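Local coordinates for putative isocitrate dehydrogenase, NAD-dependent (Methylococcus capsulatus, PDB 6LKY), which probably catalyses the NAD-dependent oxidative decarboxylation of isocitrate to 2-oxoglutarate with the help of magnesium, at residues L55-I58 with R59-I63; V80-T83 with L84-L88. The protein carries 1 engineered substitution. All coordinates share one frame; numbering follows the deposited sequence.

Interaction 1: residues L55-I58 with R59-I63; sequences LDSI and RANRI
Arg-59 folds its side chain back along the helix over Leu-55, one turn earlier. Its CB and CG pass the carbonyl of Leu-55, with CG 3.4 Å from Leu-55 O, the oxygen that also accepts the Arg-59 N-H. CG sits beside the backbone N (chi1 -67°), and a bend about CG-CD (chi3 -101°) turns the chain back. NE and CZ then pass Leu-55 CD2, which lies over the centre of one guanidinium face, 4.0 Å from Arg-59 CZ. At the tip Arg-59 NH2 reaches Leu-55 CD1 at 3.7 Å, while the carboxylate of Asp-56 stays farther off, its OD1 5.0 Å from Arg-59 NH2.

On another side of the helix the Asn-61 amide lies beside the Ser-57 hydroxyl, with Asn-61 ND2 3.6 Å from Ser-57 OG. Both groups hydrogen-bond Thr-5 OG1 on strand 2-7, and Ser-57 OG also bonds Asp-34. Arg-62, with positive phi (77°), is the first residue to leave the helix, though its N-H still bonds Ile-58 O at 2.7 Å. Its chain curls back until NH1 meets Arg-59 O in the carbonyl plane, on a lone pair, at 2.6 Å; NE bonds Asp-255 O.

The helix end is thus held in two ways: one leucine methyl against a guanidinium face and the other at NH2, and directed polar bonds to the sheet.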
# COMPACT_ATOMS: atom_id res chain seq x y z
N LEU A 55 -25.56 -4.96 -18.69
CA LEU A 55 -25.53 -6.14 -17.83
C LEU A 55 -26.14 -7.35 -18.52
O LEU A 55 -25.58 -8.46 -18.46
CB LEU A 55 -26.26 -5.83 -16.52
CG LEU A 55 -25.49 -5.89 -15.21
CD1 LEU A 55 -26.46 -5.71 -14.06
CD2 LEU A 55 -24.73 -7.21 -15.10
N ASP A 56 -27.30 -7.16 -19.16
CA ASP A 56 -27.92 -8.25 -19.91
C ASP A 56 -26.97 -8.81 -20.96
O ASP A 56 -26.86 -10.04 -21.12
CB ASP A 56 -29.21 -7.76 -20.58
CG ASP A 56 -30.26 -7.32 -19.58
OD1 ASP A 56 -30.13 -7.67 -18.39
OD2 ASP A 56 -31.22 -6.61 -19.98
N SER A 57 -26.27 -7.93 -21.68
CA SER A 57 -25.32 -8.37 -22.70
C SER A 57 -24.20 -9.20 -22.09
O SER A 57 -23.81 -10.24 -22.64
CB SER A 57 -24.76 -7.16 -23.44
OG SER A 57 -23.60 -7.51 -24.19
N ILE A 58 -23.64 -8.75 -20.95
CA ILE A 58 -22.55 -9.52 -20.35
C ILE A 58 -23.06 -10.87 -19.85
O ILE A 58 -22.39 -11.89 -20.00
CB ILE A 58 -21.86 -8.73 -19.22
CG1 ILE A 58 -21.33 -7.40 -19.74
CG2 ILE A 58 -20.71 -9.57 -18.64
CD1 ILE A 58 -20.84 -6.45 -18.66
N ARG A 59 -24.26 -10.90 -19.26
CA ARG A 59 -24.75 -12.18 -18.78
C ARG A 59 -25.11 -13.12 -19.92
O ARG A 59 -25.08 -14.34 -19.74
CB ARG A 59 -25.93 -11.98 -17.85
CG ARG A 59 -25.50 -11.31 -16.58
CD ARG A 59 -26.42 -11.61 -15.44
NE ARG A 59 -27.32 -10.50 -15.20
CZ ARG A 59 -27.46 -9.92 -14.02
NH1 ARG A 59 -26.73 -10.35 -13.00
NH2 ARG A 59 -28.31 -8.92 -13.86
N ALA A 60 -25.47 -12.58 -21.09
CA ALA A 60 -25.70 -13.43 -22.25
C ALA A 60 -24.38 -13.97 -22.80
O ALA A 60 -24.25 -15.18 -23.03
CB ALA A 60 -26.46 -12.66 -23.34
N ASN A 61 -23.40 -13.10 -23.01
CA ASN A 61 -22.16 -13.50 -23.67
C ASN A 61 -21.17 -14.20 -22.74
O ASN A 61 -20.37 -15.01 -23.22
CB ASN A 61 -21.49 -12.29 -24.31
CG ASN A 61 -22.35 -11.64 -25.38
OD1 ASN A 61 -23.25 -12.28 -25.93
ND2 ASN A 61 -22.07 -10.38 -25.68
N ARG A 62 -21.14 -13.84 -21.46
CA ARG A 62 -20.29 -14.41 -20.40
C ARG A 62 -18.86 -13.89 -20.49
O ARG A 62 -18.05 -14.23 -19.62
CB ARG A 62 -20.24 -15.95 -20.40
CG ARG A 62 -21.58 -16.68 -20.28
CD ARG A 62 -22.62 -15.97 -19.40
NE ARG A 62 -22.38 -16.05 -17.95
CZ ARG A 62 -23.25 -15.66 -17.02
NH1 ARG A 62 -24.42 -15.17 -17.38
NH2 ARG A 62 -22.95 -15.76 -15.73
N ILE A 63 -18.50 -13.10 -21.51
CA ILE A 63 -17.16 -12.55 -21.66
C ILE A 63 -17.28 -11.07 -21.97
O ILE A 63 -18.11 -10.65 -22.78
CB ILE A 63 -16.36 -13.27 -22.78
CG1 ILE A 63 -16.41 -14.79 -22.60
CG2 ILE A 63 -14.92 -12.79 -22.79
CD1 ILE A 63 -15.64 -15.28 -21.38

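Interaction 2: residues V80-T83 with L84-L88; sequences VNVT and LRQAL. Engineered in segment 84-88: Leu-88 (natural residue Phe). With NAD (nicotinamide-adenine-dinucleotide), chain C; CIT (citric acid), chain E.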
# COMPACT_ATOMS: atom_id res chain seq x y z
N VAL A 80 -18.85 1.45 -11.08
CA VAL A 80 -19.41 0.46 -12.00
C VAL A 80 -18.49 -0.75 -12.10
O VAL A 80 -18.95 -1.88 -12.32
CB VAL A 80 -19.67 1.11 -13.37
CG1 VAL A 80 -20.28 0.09 -14.34
CG2 VAL A 80 -20.59 2.33 -13.20
N ASN A 81 -17.18 -0.56 -11.95
CA ASN A 81 -16.27 -1.71 -11.95
C ASN A 81 -16.65 -2.69 -10.85
O ASN A 81 -16.77 -3.91 -11.08
CB ASN A 81 -14.83 -1.23 -11.79
CG ASN A 81 -14.44 -0.22 -12.86
OD1 ASN A 81 -14.48 -0.53 -14.05
ND2 ASN A 81 -14.10 1.00 -12.44
N VAL A 82 -16.90 -2.15 -9.66
CA VAL A 82 -17.22 -2.98 -8.51
C VAL A 82 -18.59 -3.60 -8.68
O VAL A 82 -18.80 -4.79 -8.37
CB VAL A 82 -17.11 -2.15 -7.23
CG1 VAL A 82 -17.72 -2.90 -6.05
CG2 VAL A 82 -15.63 -1.78 -6.99
N THR A 83 -19.57 -2.80 -9.14
CA THR A 83 -20.91 -3.32 -9.38
C THR A 83 -20.88 -4.47 -10.37
O THR A 83 -21.55 -5.49 -10.16
CB THR A 83 -21.83 -2.21 -9.89
OG1 THR A 83 -22.01 -1.23 -8.86
CG2 THR A 83 -23.19 -2.78 -10.26
N LEU A 84 -20.13 -4.33 -11.47
CA LEU A 84 -20.00 -5.42 -12.44
C LEU A 84 -19.41 -6.67 -11.78
O LEU A 84 -19.96 -7.77 -11.90
CB LEU A 84 -19.14 -4.97 -13.62
CG LEU A 84 -19.73 -4.62 -15.00
CD1 LEU A 84 -21.25 -4.61 -15.04
CD2 LEU A 84 -19.18 -3.30 -15.47
N ARG A 85 -18.27 -6.51 -11.07
CA ARG A 85 -17.63 -7.65 -10.41
C ARG A 85 -18.61 -8.38 -9.49
O ARG A 85 -18.65 -9.61 -9.47
CB ARG A 85 -16.41 -7.19 -9.60
CG ARG A 85 -15.27 -6.66 -10.42
CD ARG A 85 -14.35 -5.77 -9.61
NE ARG A 85 -13.25 -5.30 -10.45
CZ ARG A 85 -12.45 -4.27 -10.14
NH1 ARG A 85 -12.63 -3.61 -9.01
NH2 ARG A 85 -11.49 -3.92 -10.98
N GLN A 86 -19.40 -7.63 -8.74
CA GLN A 86 -20.31 -8.24 -7.77
C GLN A 86 -21.56 -8.82 -8.42
O GLN A 86 -21.99 -9.92 -8.05
CB GLN A 86 -20.69 -7.23 -6.70
CG GLN A 86 -19.49 -6.83 -5.84
CD GLN A 86 -19.81 -5.71 -4.86
OE1 GLN A 86 -20.79 -5.00 -5.02
NE2 GLN A 86 -18.95 -5.54 -3.87
N ALA A 87 -22.15 -8.11 -9.38
CA ALA A 87 -23.35 -8.58 -10.07
C ALA A 87 -23.07 -9.85 -10.87
O ALA A 87 -23.95 -10.71 -11.00
CB ALA A 87 -23.90 -7.49 -10.99
N LEU A 88 -21.85 -10.01 -11.38
CA LEU A 88 -21.48 -11.19 -12.14
C LEU A 88 -20.72 -12.22 -11.32
O LEU A 88 -20.26 -13.21 -11.88
CB LEU A 88 -20.65 -10.78 -13.36
CG LEU A 88 -21.40 -9.85 -14.31
CD1 LEU A 88 -20.42 -9.09 -15.20
CD2 LEU A 88 -22.37 -10.69 -15.11
PA NAD C . -5.36 6.57 -13.16
O1A NAD C . -6.48 6.96 -14.09
O2A NAD C . -4.97 5.13 -13.36
O5B NAD C . -4.13 7.57 -13.37
C5B NAD C . -2.99 7.44 -12.52
C4B NAD C . -1.77 7.94 -13.26
O4B NAD C . -1.40 6.92 -14.21
C3B NAD C . -2.11 9.22 -14.03
O3B NAD C . -1.05 10.15 -13.95
C2B NAD C . -2.30 8.72 -15.46
O2B NAD C . -2.01 9.71 -16.46
C1B NAD C . -1.42 7.49 -15.53
N9A NAD C . -2.07 6.64 -16.51
C8A NAD C . -2.85 5.47 -16.07
N7A NAD C . -3.09 4.86 -17.39
C5A NAD C . -1.76 4.81 -17.97
C6A NAD C . -1.82 4.87 -19.49
N6A NAD C . -2.30 3.58 -20.00
N1A NAD C . -0.45 5.11 -19.97
C2A NAD C . 0.13 6.40 -19.55
N3A NAD C . -0.70 7.05 -18.53
C4A NAD C . -1.13 6.10 -17.51
O3 NAD C . -5.81 6.69 -11.62
PN NAD C . -6.59 7.92 -10.96
O1N NAD C . -6.24 9.25 -11.56
O2N NAD C . -6.26 7.85 -9.48
O5D NAD C . -8.15 7.64 -11.20
C5D NAD C . -8.82 8.16 -12.36
C4D NAD C . -10.18 7.50 -12.50
O4D NAD C . -10.07 6.14 -12.94
C3D NAD C . -10.93 7.49 -11.16
O3D NAD C . -12.26 7.93 -11.40
C2D NAD C . -10.92 6.02 -10.77
O2D NAD C . -12.06 5.61 -10.02
C1D NAD C . -10.90 5.31 -12.12
N1N NAD C . -10.45 3.91 -11.91
C2N NAD C . -10.76 3.02 -13.01
C3N NAD C . -10.42 1.62 -12.53
C7N NAD C . -11.09 0.51 -13.35
O7N NAD C . -10.24 -0.62 -13.51
N7N NAD C . -11.60 1.02 -14.62
C4N NAD C . -8.94 1.41 -12.27
C5N NAD C . -8.33 2.53 -11.45
C6N NAD C . -9.04 3.88 -11.46
C1 CIT E . -9.66 -1.03 -9.92
O1 CIT E . -9.70 -2.00 -10.70
O2 CIT E . -8.60 -0.82 -9.28
C2 CIT E . -10.88 -0.15 -9.74
C3 CIT E . -10.92 0.52 -8.38
O7 CIT E . -9.90 1.53 -8.32
C4 CIT E . -12.27 1.14 -8.08
C5 CIT E . -12.72 2.08 -9.16
O3 CIT E . -13.80 1.87 -9.73
O4 CIT E . -12.02 3.07 -9.48
C6 CIT E . -10.66 -0.49 -7.28
O5 CIT E . -10.92 -1.70 -7.51
O6 CIT E . -10.20 -0.12 -6.17
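CG lies beside the backbone N in both Asn-81 (chi1 -56°) and Arg-85 (chi1 -67°), one turn apart on helix 80-87 and joined by the backbone bond from Arg-85 N to Asn-81 O; the arginine chain then runs extended to NE, which brings the two polar ends to one citrate. Over the centre of one guanidinium face sits Asn-81 CB, 4.2 Å from Arg-85 CZ. The C1 carboxylate lies at the guanidinium edge, near its plane, where Arg-85 NH2 bonds CIT O1 at 2.6 Å; Arg-85 NH1 bonds CIT O5 of another carboxylate at 3.0 Å. Asn-81 ND2 takes the third, with a nearly straight bond to CIT O3 (2.9 Å, 168° at the hydrogen), and touches NAD C7N of the nicotinamide amide.

Lys-66 holds Asn-81 OD1, and Glu-260 forms a salt bridge with Arg-85 NH2. Away from the ligands, Val-80 CG1 packs on Leu-84 CD2 at 3.7 Å, the two side chains side by side. Val-82 CG1 lies 3.6 Å from Gln-86 NE2, which bonds Tyr-123 O.

Citrate, probably from the crystallisation liquor, is a tricarboxylate like isocitrate; its grip by amide and guanidinium beside the nicotinamide is consistent with an isocitrate pocket.

Interaction 1, on helix 52-61, comes first along the chain, and its last residue, Ile-63, begins strand 63-66; interaction 2 follows on helix 80-87. Their centres are 12 Å apart, and helix 52-61 packs on helix 80-87 and on Leu-88 just beyond it: Ile-58 CG2 meets Leu-88 CD1 at 3.5 Å, Arg-59 CG packs on Leu-88 CD2, and Ile-58 CD1 approaches Leu-84 CD1. Leu-88 is an engineered residue, Phe in the natural sequence. Strand 63-66 lies in the large mixed sheet next to strand 2-7. Thus helix 52-61 packs between strand 2-7 and helix 80-87, which also carries Asn-81 and Arg-85 to the citrate, and Val-82 to Ile-177 of the second subunit.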